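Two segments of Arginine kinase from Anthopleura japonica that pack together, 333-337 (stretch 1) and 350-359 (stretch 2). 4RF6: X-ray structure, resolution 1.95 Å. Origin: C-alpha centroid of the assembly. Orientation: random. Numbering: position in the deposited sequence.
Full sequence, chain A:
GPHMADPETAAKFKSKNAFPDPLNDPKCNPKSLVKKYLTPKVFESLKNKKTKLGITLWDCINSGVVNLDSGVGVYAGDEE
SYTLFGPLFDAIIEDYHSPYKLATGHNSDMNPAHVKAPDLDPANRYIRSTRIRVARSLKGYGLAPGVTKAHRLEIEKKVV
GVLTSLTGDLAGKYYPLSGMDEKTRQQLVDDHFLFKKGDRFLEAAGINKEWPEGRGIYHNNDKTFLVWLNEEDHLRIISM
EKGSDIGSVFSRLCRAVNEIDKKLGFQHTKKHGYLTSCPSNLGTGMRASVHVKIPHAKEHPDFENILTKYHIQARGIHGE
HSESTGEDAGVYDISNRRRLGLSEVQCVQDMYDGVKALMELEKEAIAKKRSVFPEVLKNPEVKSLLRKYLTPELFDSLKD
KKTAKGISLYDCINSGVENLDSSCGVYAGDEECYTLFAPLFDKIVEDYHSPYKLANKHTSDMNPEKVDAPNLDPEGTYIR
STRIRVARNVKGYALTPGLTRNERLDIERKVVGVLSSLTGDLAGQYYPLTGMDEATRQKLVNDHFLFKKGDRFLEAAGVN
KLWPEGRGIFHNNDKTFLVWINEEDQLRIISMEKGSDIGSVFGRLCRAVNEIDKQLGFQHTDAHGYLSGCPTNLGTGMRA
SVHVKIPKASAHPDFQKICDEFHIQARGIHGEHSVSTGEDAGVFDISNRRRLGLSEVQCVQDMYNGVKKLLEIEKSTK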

ATOM      1  N   ASP A 333      -6.585   8.536 -10.836  1.00 29.36           N
ATOM      2  CA  ASP A 333      -5.169   8.827 -11.006  1.00 24.58           C
ATOM      3  C   ASP A 333      -5.062  10.280 -11.449  1.00 22.87           C
ATOM      4  O   ASP A 333      -5.442  10.626 -12.568  1.00 24.58           O
ATOM      5  CB  ASP A 333      -4.557   7.895 -12.056  1.00 27.27           C
ATOM      6  CG  ASP A 333      -3.059   8.114 -12.256  1.00 33.19           C
ATOM      7  OD1 ASP A 333      -2.407   8.715 -11.376  1.00 35.03           O
ATOM      8  OD2 ASP A 333      -2.532   7.668 -13.298  1.00 34.66           O
ATOM      9  N   ILE A 334      -4.582  11.137 -10.556  1.00 19.77           N
ATOM     10  CA  ILE A 334      -4.355  12.532 -10.897  1.00 22.39           C
ATOM     11  C   ILE A 334      -2.925  12.659 -11.415  1.00 23.04           C
ATOM     12  O   ILE A 334      -1.992  12.208 -10.757  1.00 21.71           O
ATOM     13  CB  ILE A 334      -4.574  13.452  -9.675  1.00 23.11           C
ATOM     14  CG1 ILE A 334      -5.862  13.075  -8.955  1.00 26.72           C
ATOM     15  CG2 ILE A 334      -4.650  14.913 -10.107  1.00 20.97           C
ATOM     16  CD1 ILE A 334      -7.093  13.187  -9.836  1.00 30.37           C
ATOM     17  N   SER A 335      -2.738  13.250 -12.594  1.00 24.35           N
ATOM     18  CA  SER A 335      -1.388  13.397 -13.139  1.00 22.89           C
ATOM     19  C   SER A 335      -1.207  14.746 -13.822  1.00 25.10           C
ATOM     20  O   SER A 335      -2.182  15.436 -14.124  1.00 24.50           O
ATOM     21  CB  SER A 335      -1.053  12.247 -14.098  1.00 26.46           C
ATOM     22  OG  SER A 335      -1.859  12.295 -15.259  1.00 24.60           O
ATOM     23  N   ASN A 336       0.042  15.133 -14.053  1.00 24.15           N
ATOM     24  CA  ASN A 336       0.312  16.396 -14.735  1.00 24.54           C
ATOM     25  C   ASN A 336       0.106  16.262 -16.237  1.00 27.45           C
ATOM     26  O   ASN A 336       0.385  15.209 -16.820  1.00 27.05           O
ATOM     27  CB  ASN A 336       1.748  16.831 -14.472  1.00 21.02           C
ATOM     28  CG  ASN A 336       2.740  15.772 -14.874  1.00 21.72           C
ATOM     29  OD1 ASN A 336       2.627  14.621 -14.453  1.00 25.55           O
ATOM     30  ND2 ASN A 336       3.699  16.139 -15.721  1.00 21.68           N
ATOM     31  N   ARG A 337      -0.362  17.329 -16.874  1.00 25.63           N
ATOM     32  CA  ARG A 337      -0.480  17.325 -18.326  1.00 29.09           C
ATOM     33  C   ARG A 337       0.723  17.984 -19.000  1.00 27.41           C
ATOM     34  O   ARG A 337       0.938  17.809 -20.200  1.00 31.67           O
ATOM     35  CB  ARG A 337      -1.774  18.014 -18.771  1.00 37.11           C
ATOM     36  CG  ARG A 337      -2.920  17.053 -19.061  1.00 46.49           C
ATOM     37  CD  ARG A 337      -4.138  17.769 -19.634  1.00 54.80           C
ATOM     38  NE  ARG A 337      -4.746  18.680 -18.669  1.00 62.56           N
ATOM     39  CZ  ARG A 337      -6.041  18.986 -18.635  1.00 68.15           C
ATOM     40  NH1 ARG A 337      -6.876  18.447 -19.515  1.00 70.81           N
ATOM     41  NH2 ARG A 337      -6.502  19.828 -17.716  1.00 67.24           N
ATOM     42  N   ASP A 350       1.807  22.454  -8.225  1.00 27.13           N
ATOM     43  CA  ASP A 350       0.490  22.387  -8.862  1.00 29.40           C
ATOM     44  C   ASP A 350      -0.199  21.076  -8.489  1.00 26.08           C
ATOM     45  O   ASP A 350      -1.404  21.036  -8.235  1.00 28.44           O
ATOM     46  CB  ASP A 350       0.611  22.476 -10.386  1.00 31.31           C
ATOM     47  CG  ASP A 350       0.984  23.862 -10.870  1.00 34.97           C
ATOM     48  OD1 ASP A 350       0.945  24.804 -10.052  1.00 32.60           O
ATOM     49  OD2 ASP A 350       1.309  23.999 -12.074  1.00 37.68           O
ATOM     50  N   MET A 351       0.588  20.007  -8.465  1.00 20.91           N
ATOM     51  CA  MET A 351       0.095  18.676  -8.135  1.00 23.99           C
ATOM     52  C   MET A 351      -0.444  18.662  -6.719  1.00 25.34           C
ATOM     53  O   MET A 351      -1.521  18.123  -6.443  1.00 24.69           O
ATOM     54  CB  MET A 351       1.237  17.672  -8.225  1.00 27.78           C
ATOM     55  CG  MET A 351       0.777  16.285  -8.545  1.00 34.95           C
ATOM     56  SD  MET A 351       0.139  16.270 -10.227  1.00 46.72           S
ATOM     57  CE  MET A 351      -1.198  15.122  -9.982  1.00 46.97           C
ATOM     58  N   TYR A 352       0.329  19.255  -5.817  1.00 25.34           N
ATOM     59  CA  TYR A 352      -0.037  19.345  -4.412  1.00 24.26           C
ATOM     60  C   TYR A 352      -1.269  20.230  -4.217  1.00 24.93           C
ATOM     61  O   TYR A 352      -2.224  19.842  -3.533  1.00 22.99           O
ATOM     62  CB  TYR A 352       1.144  19.906  -3.613  1.00 27.55           C
ATOM     63  CG  TYR A 352       0.847  20.104  -2.148  1.00 27.99           C
ATOM     64  CD1 TYR A 352       0.951  19.048  -1.252  1.00 29.55           C
ATOM     65  CD2 TYR A 352       0.459  21.345  -1.656  1.00 33.25           C
ATOM     66  CE1 TYR A 352       0.682  19.222   0.089  1.00 28.41           C
ATOM     67  CE2 TYR A 352       0.176  21.525  -0.310  1.00 33.33           C
ATOM     68  CZ  TYR A 352       0.291  20.458   0.553  1.00 30.92           C
ATOM     69  OH  TYR A 352       0.015  20.623   1.892  1.00 32.74           O
ATOM     70  N   ASP A 353      -1.236  21.422  -4.810  1.00 26.13           N
ATOM     71  CA  ASP A 353      -2.322  22.385  -4.657  1.00 27.66           C
ATOM     72  C   ASP A 353      -3.594  21.842  -5.302  1.00 29.37           C
ATOM     73  O   ASP A 353      -4.698  21.990  -4.761  1.00 30.45           O
ATOM     74  CB  ASP A 353      -1.954  23.734  -5.288  1.00 29.47           C
ATOM     75  CG  ASP A 353      -0.773  24.415  -4.605  1.00 31.22           C
ATOM     76  OD1 ASP A 353      -0.378  23.987  -3.506  1.00 32.47           O
ATOM     77  OD2 ASP A 353      -0.246  25.395  -5.177  1.00 33.08           O
ATOM     78  N   GLY A 354      -3.436  21.204  -6.456  1.00 25.05           N
ATOM     79  CA  GLY A 354      -4.563  20.637  -7.176  1.00 27.06           C
ATOM     80  C   GLY A 354      -5.254  19.506  -6.433  1.00 28.55           C
ATOM     81  O   GLY A 354      -6.478  19.524  -6.267  1.00 28.96           O
ATOM     82  N   VAL A 355      -4.476  18.516  -5.999  1.00 26.89           N
ATOM     83  CA  VAL A 355      -5.012  17.396  -5.223  1.00 25.55           C
ATOM     84  C   VAL A 355      -5.664  17.897  -3.939  1.00 29.54           C
ATOM     85  O   VAL A 355      -6.724  17.412  -3.533  1.00 30.99           O
ATOM     86  CB  VAL A 355      -3.915  16.349  -4.897  1.00 23.71           C
ATOM     87  CG1 VAL A 355      -4.430  15.317  -3.901  1.00 22.30           C
ATOM     88  CG2 VAL A 355      -3.435  15.657  -6.170  1.00 24.10           C
ATOM     89  N   LYS A 356      -5.028  18.879  -3.306  1.00 31.03           N
ATOM     90  CA  LYS A 356      -5.574  19.491  -2.099  1.00 31.96           C
ATOM     91  C   LYS A 356      -6.958  20.090  -2.340  1.00 32.42           C
ATOM     92  O   LYS A 356      -7.885  19.878  -1.553  1.00 31.10           O
ATOM     93  CB  LYS A 356      -4.630  20.566  -1.554  1.00 33.82           C
ATOM     94  CG  LYS A 356      -5.123  21.216  -0.261  1.00 34.10           C
ATOM     95  CD  LYS A 356      -4.165  22.284   0.246  1.00 38.11           C
ATOM     96  CE  LYS A 356      -4.722  22.969   1.486  1.00 46.74           C
ATOM     97  NZ  LYS A 356      -3.740  23.898   2.120  1.00 50.91           N
ATOM     98  N   ALA A 357      -7.097  20.836  -3.432  1.00 32.87           N
ATOM     99  CA  ALA A 357      -8.377  21.447  -3.781  1.00 33.63           C
ATOM    100  C   ALA A 357      -9.431  20.374  -4.024  1.00 33.14           C
ATOM    101  O   ALA A 357     -10.568  20.499  -3.564  1.00 34.10           O
ATOM    102  CB  ALA A 357      -8.226  22.330  -5.004  1.00 34.07           C
ATOM    103  N   LEU A 358      -9.047  19.332  -4.757  1.00 31.13           N
ATOM    104  CA  LEU A 358      -9.923  18.188  -5.008  1.00 29.06           C
ATOM    105  C   LEU A 358     -10.273  17.459  -3.712  1.00 34.35           C
ATOM    106  O   LEU A 358     -11.402  16.989  -3.543  1.00 38.73           O
ATOM    107  CB  LEU A 358      -9.276  17.206  -5.993  1.00 27.03           C
ATOM    108  CG  LEU A 358      -9.044  17.663  -7.434  1.00 30.36           C
ATOM    109  CD1 LEU A 358      -8.209  16.659  -8.202  1.00 27.84           C
ATOM    110  CD2 LEU A 358     -10.364  17.884  -8.149  1.00 31.50           C
ATOM    111  N   MET A 359      -9.305  17.358  -2.805  1.00 32.15           N
ATOM    112  CA  MET A 359      -9.541  16.695  -1.527  1.00 33.57           C
ATOM    113  C   MET A 359     -10.499  17.506  -0.649  1.00 36.01           C
ATOM    114  O   MET A 359     -11.402  16.946  -0.029  1.00 35.54           O
ATOM    115  CB  MET A 359      -8.223  16.417  -0.789  1.00 35.15           C
ATOM    116  CG  MET A 359      -8.391  15.556   0.461  1.00 37.20           C
ATOM    117  SD  MET A 359      -6.823  15.016   1.187  1.00 43.22           S
ATOM    118  CE  MET A 359      -6.328  16.501   2.059  1.00 41.91           C
TER

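A strand laid against a helix need not share a single hydrogen bond with it, and this pair from arginine kinase illustrates the principle well. The helix satisfies its backbone polarity internally, its amides bonding to carbonyls four residues back, from Gly 354 N to Asp 350 O (2.7 Å) through Met 359 N to Val 355 O (2.7 Å). No hydrogen bond crosses to strand 333-336, so the two meet through van der Waals packing, some of it between side chains and some against the strand backbone.

The axes approach to 9.3 Å and run roughly antiparallel, at 147° between their N-to-C directions. The register follows from this: Ile 334 CA lies 7.5 Å from Val 355 CA, whereas Asn 336 CA, two residues further along the strand, lies 7.0 Å from Met 351 CA, one turn earlier in the helix.

The apolar contacts centre on Ile 334, whose CA-to-CB bond points toward the helix. Ile 334 CG2 lies 3.5 Å from Met 351 CE and 4.2 Å from Val 355 CG2, while Ile 334 CD1 reaches Leu 358 CD1 at 4.0 Å. Spaced at four and then three residues, these helix partners recur at about one turn and so present a stripe to one branched side chain. All are buried, as expected where hydrocarbon surface is withdrawn from water.

A second kind of contact sets methionine against the strand backbone. The CA-to-CB bond of Met 351 points sideways, but its flexible thioether chain brings its end nearer: Met 351 CE sits 3.1 Å from Ile 334 O, a close approach, and 3.6 Å from Ser 335 N, while Met 351 SD is 4.0 Å from Asn 336 N. The CA-to-CB bond of neighbouring Ser 335 points away from the helix, and its OG is hydrogen-bonded elsewhere in the structure.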